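Local atomic coordinates of beta-ketoacyl-[acyl-carrier-protein] synthase III (Pseudomonas aeruginosa, PDB entry 2X3E), a protein that probably catalyses the first condensation of fatty acid synthesis, joining acetyl-CoA to malonyl-ACP to give 3-oxobutanoyl-ACP with release of carbon dioxide. Residues A[246-257]-A[270-280]. The protein carries 1 engineered substitution. Sequence-based numbering, arbitrary orientation.
Sequences HLVPHQANTRIL and RVVSNIAEVGN
Gln251 turns its amide against residues 272-274, and both ends of that amide are engaged. A bend at chi2 (-80°) brings the group round to face the neighbouring backbone. OE1 accepts two hydrogen bonds: Ser273 OG, 3.1 Å from it, lies in the carbonyl plane on a lone pair, whereas Asn274 N reaches the same oxygen from above that plane. On the other side NE2 gives one hydrogen to Pro249 O, close to the amide plane at 2.9 Å, and another to Val272 O. Four bonds thus fix the rotation of a buried amide, and three of them tie the chain just after strand 246-249 to segment 270-280. Earlier along the chain the two backbones run parallel through a single bridge between Leu247 and Val271, made by Leu247 N to Arg270 O and Val272 N to Leu247 O. Beside it Val248 CG2 meets Val272 CG2 at 3.8 Å, while Pro249 CG and CD pack on Val271 CG1. This strand borders the C-terminal sheet of the thiolase-like fold, next to strand 304-311, and delivers His250 and the predicted ACP-binding region 251-255. His250 and Asn280, with the position of Ala112, an engineered substitution, form the predicted active-site triad. Asn280 has CG anti to its own N (chi1 178°), which carries the amide to the His250 ring with the two planes 67° apart. Its OD1 stands at the ring edge, 3.1 Å from CE1, and also accepts from Val282 N; its ND2 donates to Ala252 O and to a water that also binds His250 NE2. Ser285 OG holds ND1 of the same ring. Ile275, extended through both torsions, lays CD1 against Asn253 CA at 3.4 Å, and its CG2 branch touches Leu257 CD1 and Thr254 OG1.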
ATOM      1  N   HIS A 246      14.859 -24.785   0.146  1.00 18.18           N
ATOM      2  CA  HIS A 246      14.608 -23.766   1.169  1.00 17.48           C
ATOM      3  C   HIS A 246      13.156 -23.314   1.198  1.00 16.31           C
ATOM      4  O   HIS A 246      12.620 -22.833   0.200  1.00 16.40           O
ATOM      5  CB  HIS A 246      15.491 -22.539   0.933  1.00 17.58           C
ATOM      6  CG  HIS A 246      16.928 -22.871   0.694  1.00 18.08           C
ATOM      7  ND1 HIS A 246      17.728 -23.438   1.660  1.00 18.46           N
ATOM      8  CD2 HIS A 246      17.710 -22.705  -0.398  1.00 18.69           C
ATOM      9  CE1 HIS A 246      18.939 -23.626   1.168  1.00 19.99           C
ATOM     10  NE2 HIS A 246      18.956 -23.186  -0.078  1.00 19.20           N
ATOM     11  N   LEU A 247      12.526 -23.471   2.355  1.00 16.00           N
ATOM     12  CA  LEU A 247      11.213 -22.911   2.613  1.00 15.05           C
ATOM     13  C   LEU A 247      11.380 -21.802   3.647  1.00 14.82           C
ATOM     14  O   LEU A 247      11.883 -22.049   4.751  1.00 15.57           O
ATOM     15  CB  LEU A 247      10.266 -23.979   3.149  1.00 15.24           C
ATOM     16  CG  LEU A 247       8.819 -23.529   3.389  1.00 14.93           C
ATOM     17  CD1 LEU A 247       8.187 -22.979   2.119  1.00 14.43           C
ATOM     18  CD2 LEU A 247       8.006 -24.700   3.949  1.00 15.82           C
ATOM     19  N   VAL A 248      10.979 -20.591   3.281  1.00 14.34           N
ATOM     20  CA  VAL A 248      11.103 -19.426   4.155  1.00 14.46           C
ATOM     21  C   VAL A 248       9.711 -18.860   4.432  1.00 14.35           C
ATOM     22  O   VAL A 248       9.210 -18.016   3.692  1.00 14.39           O
ATOM     23  CB  VAL A 248      11.995 -18.330   3.550  1.00 14.30           C
ATOM     24  CG1 VAL A 248      12.325 -17.296   4.615  1.00 13.87           C
ATOM     25  CG2 VAL A 248      13.267 -18.926   2.986  1.00 15.06           C
ATOM     26  N   PRO A 249       9.061 -19.359   5.487  1.00 15.10           N
ATOM     27  CA  PRO A 249       7.734 -18.885   5.837  1.00 15.07           C
ATOM     28  C   PRO A 249       7.752 -17.633   6.714  1.00 15.32           C
ATOM     29  O   PRO A 249       8.752 -17.331   7.381  1.00 15.39           O
ATOM     30  CB  PRO A 249       7.158 -20.061   6.622  1.00 15.73           C
ATOM     31  CG  PRO A 249       8.318 -20.697   7.222  1.00 17.04           C
ATOM     32  CD  PRO A 249       9.439 -20.550   6.264  1.00 15.68           C
ATOM     33  N   HIS A 250       6.637 -16.918   6.716  1.00 15.16           N
ATOM     34  CA  HIS A 250       6.388 -15.930   7.741  1.00 15.30           C
ATOM     35  C   HIS A 250       6.548 -16.625   9.089  1.00 15.97           C
ATOM     36  O   HIS A 250       5.976 -17.696   9.322  1.00 16.84           O
ATOM     37  CB  HIS A 250       4.978 -15.338   7.589  1.00 15.49           C
ATOM     38  CG  HIS A 250       4.468 -14.667   8.824  1.00 14.99           C
ATOM     39  ND1 HIS A 250       5.188 -13.701   9.492  1.00 14.71           N
ATOM     40  CD2 HIS A 250       3.312 -14.822   9.513  1.00 14.35           C
ATOM     41  CE1 HIS A 250       4.500 -13.296  10.545  1.00 15.37           C
ATOM     42  NE2 HIS A 250       3.357 -13.957  10.579  1.00 14.00           N
ATOM     43  N   GLN A 251       7.334 -16.017   9.967  1.00 16.28           N
ATOM     44  CA  GLN A 251       7.689 -16.614  11.246  1.00 16.89           C
ATOM     45  C   GLN A 251       6.558 -16.381  12.258  1.00 18.07           C
ATOM     46  O   GLN A 251       6.696 -15.603  13.206  1.00 18.66           O
ATOM     47  CB  GLN A 251       9.022 -16.037  11.741  1.00 17.26           C
ATOM     48  CG  GLN A 251      10.165 -16.097  10.694  1.00 16.55           C
ATOM     49  CD  GLN A 251      10.818 -17.458  10.582  1.00 16.56           C
ATOM     50  OE1 GLN A 251      11.425 -17.937  11.538  1.00 18.05           O
ATOM     51  NE2 GLN A 251      10.715 -18.086   9.402  1.00 15.34           N
ATOM     52  N   ALA A 252       5.446 -17.084  12.052  1.00 18.39           N
ATOM     53  CA  ALA A 252       4.203 -16.826  12.786  1.00 19.50           C
ATOM     54  C   ALA A 252       4.304 -17.256  14.247  1.00 21.44           C
ATOM     55  O   ALA A 252       3.877 -16.531  15.149  1.00 21.70           O
ATOM     56  CB  ALA A 252       3.035 -17.522  12.104  1.00 18.93           C
ATOM     57  N   ASN A 253       4.830 -18.461  14.449  1.00 22.27           N
ATOM     58  CA  ASN A 253       5.109 -19.000  15.775  0.50 24.16           C
ATOM     59  C   ASN A 253       6.071 -20.183  15.632  1.00 24.29           C
ATOM     60  O   ASN A 253       6.302 -20.652  14.524  1.00 23.72           O
ATOM     61  CB  ASN A 253       3.804 -19.442  16.442  0.50 25.23           C
ATOM     62  CG  ASN A 253       3.853 -19.328  17.944  0.50 27.49           C
ATOM     63  OD1 ASN A 253       4.923 -19.173  18.528  0.50 28.50           O
ATOM     64  ND2 ASN A 253       2.691 -19.403  18.585  0.50 29.57           N
ATOM     65  N   THR A 254       6.597 -20.696  16.738  1.00 26.47           N
ATOM     66  CA  THR A 254       7.528 -21.822  16.635  1.00 27.59           C
ATOM     67  C   THR A 254       6.872 -23.081  16.066  1.00 27.48           C
ATOM     68  O   THR A 254       7.388 -23.679  15.117  1.00 27.33           O
ATOM     69  CB  THR A 254       8.186 -22.134  17.975  1.00 29.37           C
ATOM     70  OG1 THR A 254       9.077 -21.067  18.312  1.00 30.63           O
ATOM     71  CG2 THR A 254       8.977 -23.440  17.892  1.00 30.85           C
ATOM     72  N   ARG A 255       5.729 -23.467  16.618  1.00 28.34           N
ATOM     73  CA  ARG A 255       5.064 -24.695  16.178  1.00 28.70           C
ATOM     74  C   ARG A 255       4.606 -24.651  14.720  1.00 26.81           C
ATOM     75  O   ARG A 255       4.647 -25.668  14.027  1.00 26.29           O
ATOM     76  CB  ARG A 255       3.875 -25.024  17.080  1.00 30.59           C
ATOM     77  CG  ARG A 255       4.264 -25.441  18.487  1.00 34.28           C
ATOM     78  CD  ARG A 255       3.271 -26.443  19.073  1.00 38.38           C
ATOM     79  NE  ARG A 255       3.108 -26.277  20.517  1.00 42.17           N
ATOM     80  CZ  ARG A 255       2.341 -25.353  21.096  1.00 43.89           C
ATOM     81  NH1 ARG A 255       1.648 -24.480  20.363  1.00 43.33           N
ATOM     82  NH2 ARG A 255       2.266 -25.296  22.421  1.00 46.19           N
ATOM     83  N   ILE A 256       4.188 -23.475  14.255  1.00 25.41           N
ATOM     84  CA  ILE A 256       3.626 -23.343  12.906  1.00 24.32           C
ATOM     85  C   ILE A 256       4.637 -23.710  11.816  1.00 23.34           C
ATOM     86  O   ILE A 256       4.278 -24.331  10.812  1.00 22.77           O
ATOM     87  CB  ILE A 256       3.044 -21.917  12.671  1.00 23.63           C
ATOM     88  CG1 ILE A 256       1.751 -21.751  13.476  1.00 25.19           C
ATOM     89  CG2 ILE A 256       2.759 -21.668  11.193  1.00 22.21           C
ATOM     90  CD1 ILE A 256       1.325 -20.314  13.669  1.00 25.92           C
ATOM     91  N   LEU A 257       5.902 -23.360  12.032  1.00 23.24           N
ATOM     92  CA  LEU A 257       6.936 -23.559  11.017  1.00 22.71           C
ATOM     93  C   LEU A 257       7.159 -25.047  10.721  1.00 23.07           C
ATOM     94  O   LEU A 257       7.108 -25.467   9.566  1.00 22.28           O
ATOM     95  CB  LEU A 257       8.241 -22.880  11.452  1.00 23.35           C
ATOM     96  CG  LEU A 257       8.131 -21.357  11.605  1.00 23.86           C
ATOM     97  CD1 LEU A 257       9.343 -20.762  12.302  1.00 25.78           C
ATOM     98  CD2 LEU A 257       7.951 -20.727  10.265  1.00 23.81           C
ATOM     99  N   ARG A 270      14.881 -27.965   6.405  1.00 20.67           N
ATOM    100  CA  ARG A 270      14.830 -27.112   5.220  1.00 20.17           C
ATOM    101  C   ARG A 270      14.034 -25.823   5.432  1.00 19.31           C
ATOM    102  O   ARG A 270      14.071 -24.931   4.583  1.00 19.12           O
ATOM    103  CB  ARG A 270      14.246 -27.876   4.038  1.00 20.26           C
ATOM    104  CG  ARG A 270      15.067 -29.075   3.653  1.00 20.92           C
ATOM    105  CD  ARG A 270      14.607 -29.653   2.348  1.00 21.50           C
ATOM    106  NE  ARG A 270      15.157 -30.987   2.125  1.00 21.84           N
ATOM    107  CZ  ARG A 270      14.911 -31.733   1.050  1.00 23.02           C
ATOM    108  NH1 ARG A 270      14.130 -31.277   0.076  1.00 22.42           N
ATOM    109  NH2 ARG A 270      15.454 -32.938   0.946  1.00 23.32           N
ATOM    110  N   VAL A 271      13.310 -25.724   6.543  1.00 19.07           N
ATOM    111  CA  VAL A 271      12.609 -24.489   6.881  1.00 18.64           C
ATOM    112  C   VAL A 271      13.607 -23.517   7.510  1.00 19.02           C
ATOM    113  O   VAL A 271      14.254 -23.842   8.512  1.00 19.65           O
ATOM    114  CB  VAL A 271      11.432 -24.739   7.846  1.00 18.61           C
ATOM    115  CG1 VAL A 271      10.726 -23.426   8.182  1.00 18.28           C
ATOM    116  CG2 VAL A 271      10.455 -25.738   7.226  1.00 18.65           C
ATOM    117  N   VAL A 272      13.742 -22.339   6.909  1.00 18.87           N
ATOM    118  CA  VAL A 272      14.638 -21.299   7.416  1.00 19.42           C
ATOM    119  C   VAL A 272      13.914 -20.556   8.532  1.00 19.89           C
ATOM    120  O   VAL A 272      12.834 -20.005   8.309  1.00 19.74           O
ATOM    121  CB  VAL A 272      15.045 -20.297   6.311  1.00 19.12           C
ATOM    122  CG1 VAL A 272      16.018 -19.241   6.861  1.00 19.34           C
ATOM    123  CG2 VAL A 272      15.658 -21.027   5.129  1.00 19.72           C
ATOM    124  N   SER A 273      14.502 -20.548   9.728  1.00 20.78           N
ATOM    125  CA  SER A 273      13.842 -19.982  10.902  1.00 21.48           C
ATOM    126  C   SER A 273      14.804 -19.323  11.893  1.00 21.65           C
ATOM    127  O   SER A 273      15.809 -19.919  12.292  1.00 22.04           O
ATOM    128  CB  SER A 273      13.054 -21.071  11.626  1.00 21.97           C
ATOM    129  OG  SER A 273      12.482 -20.568  12.826  1.00 25.44           O
ATOM    130  N   ASN A 274      14.472 -18.095  12.287  1.00 21.43           N
ATOM    131  CA  ASN A 274      15.162 -17.398  13.371  1.00 21.95           C
ATOM    132  C   ASN A 274      14.187 -16.829  14.402  1.00 21.95           C
ATOM    133  O   ASN A 274      14.534 -15.924  15.156  1.00 22.40           O
ATOM    134  CB  ASN A 274      16.047 -16.278  12.810  1.00 21.98           C
ATOM    135  CG  ASN A 274      15.253 -15.205  12.081  1.00 22.29           C
ATOM    136  OD1 ASN A 274      14.156 -15.452  11.592  1.00 21.72           O
ATOM    137  ND2 ASN A 274      15.818 -14.008  12.002  1.00 24.18           N
ATOM    138  N   ILE A 275      12.978 -17.384  14.458  1.00 21.71           N
ATOM    139  CA  ILE A 275      11.926 -16.856  15.334  1.00 21.59           C
ATOM    140  C   ILE A 275      12.327 -16.865  16.816  1.00 22.35           C
ATOM    141  O   ILE A 275      11.866 -16.033  17.595  1.00 22.70           O
ATOM    142  CB  ILE A 275      10.581 -17.609  15.120  1.00 21.58           C
ATOM    143  CG1 ILE A 275       9.416 -16.795  15.698  1.00 21.81           C
ATOM    144  CG2 ILE A 275      10.637 -19.026  15.702  1.00 21.61           C
ATOM    145  CD1 ILE A 275       8.072 -17.362  15.359  1.00 22.75           C
ATOM    146  N   ALA A 276      13.200 -17.791  17.200  1.00 22.50           N
ATOM    147  CA  ALA A 276      13.716 -17.829  18.573  1.00 23.39           C
ATOM    148  C   ALA A 276      14.512 -16.575  18.958  1.00 23.61           C
ATOM    149  O   ALA A 276      14.475 -16.154  20.118  1.00 24.32           O
ATOM    150  CB  ALA A 276      14.570 -19.080  18.782  1.00 23.90           C
ATOM    151  N   GLU A 277      15.209 -15.979  17.982  1.00 23.34           N
ATOM    152  CA  GLU A 277      16.109 -14.851  18.244  0.50 23.75           C
ATOM    153  C   GLU A 277      15.469 -13.488  17.996  1.00 23.02           C
ATOM    154  O   GLU A 277      15.888 -12.497  18.584  1.00 23.54           O
ATOM    155  CB  GLU A 277      17.381 -14.964  17.396  0.50 24.04           C
ATOM    156  CG  GLU A 277      18.222 -16.196  17.691  0.50 25.72           C
ATOM    157  CD  GLU A 277      17.822 -17.381  16.840  0.50 26.55           C
ATOM    158  OE1 GLU A 277      16.790 -17.285  16.148  0.50 27.07           O
ATOM    159  OE2 GLU A 277      18.530 -18.410  16.860  0.50 28.22           O
ATOM    160  N   VAL A 278      14.468 -13.435  17.121  1.00 21.59           N
ATOM    161  CA  VAL A 278      13.855 -12.157  16.744  1.00 20.66           C
ATOM    162  C   VAL A 278      12.346 -12.081  16.967  1.00 20.26           C
ATOM    163  O   VAL A 278      11.771 -11.005  16.862  1.00 20.39           O
ATOM    164  CB  VAL A 278      14.170 -11.794  15.264  1.00 20.07           C
ATOM    165  CG1 VAL A 278      15.674 -11.766  15.035  1.00 19.53           C
ATOM    166  CG2 VAL A 278      13.499 -12.761  14.286  1.00 18.60           C
ATOM    167  N   GLY A 279      11.709 -13.204  17.281  1.00 19.85           N
ATOM    168  CA  GLY A 279      10.259 -13.242  17.413  1.00 19.44           C
ATOM    169  C   GLY A 279       9.560 -13.066  16.077  1.00 18.23           C
ATOM    170  O   GLY A 279      10.164 -13.241  15.019  1.00 17.92           O
ATOM    171  N   ASN A 280       8.277 -12.725  16.145  1.00 17.69           N
ATOM    172  CA  ASN A 280       7.428 -12.537  14.975  1.00 16.66           C
ATOM    173  C   ASN A 280       7.455 -11.060  14.612  1.00 15.88           C
ATOM    174  O   ASN A 280       6.921 -10.234  15.349  1.00 16.04           O
ATOM    175  CB  ASN A 280       6.002 -13.003  15.303  1.00 16.91           C
ATOM    176  CG  ASN A 280       5.021 -12.799  14.157  1.00 16.64           C
ATOM    177  OD1 ASN A 280       5.222 -11.956  13.290  1.00 14.66           O
ATOM    178  ND2 ASN A 280       3.932 -13.563  14.173  1.00 17.50           N
TER
HETATM  179  O   HOH W   1      16.928 -24.200   4.327  1.00  9.51           O
HETATM  180  O   HOH W   2       1.391 -13.416  12.802  1.00 10.48           O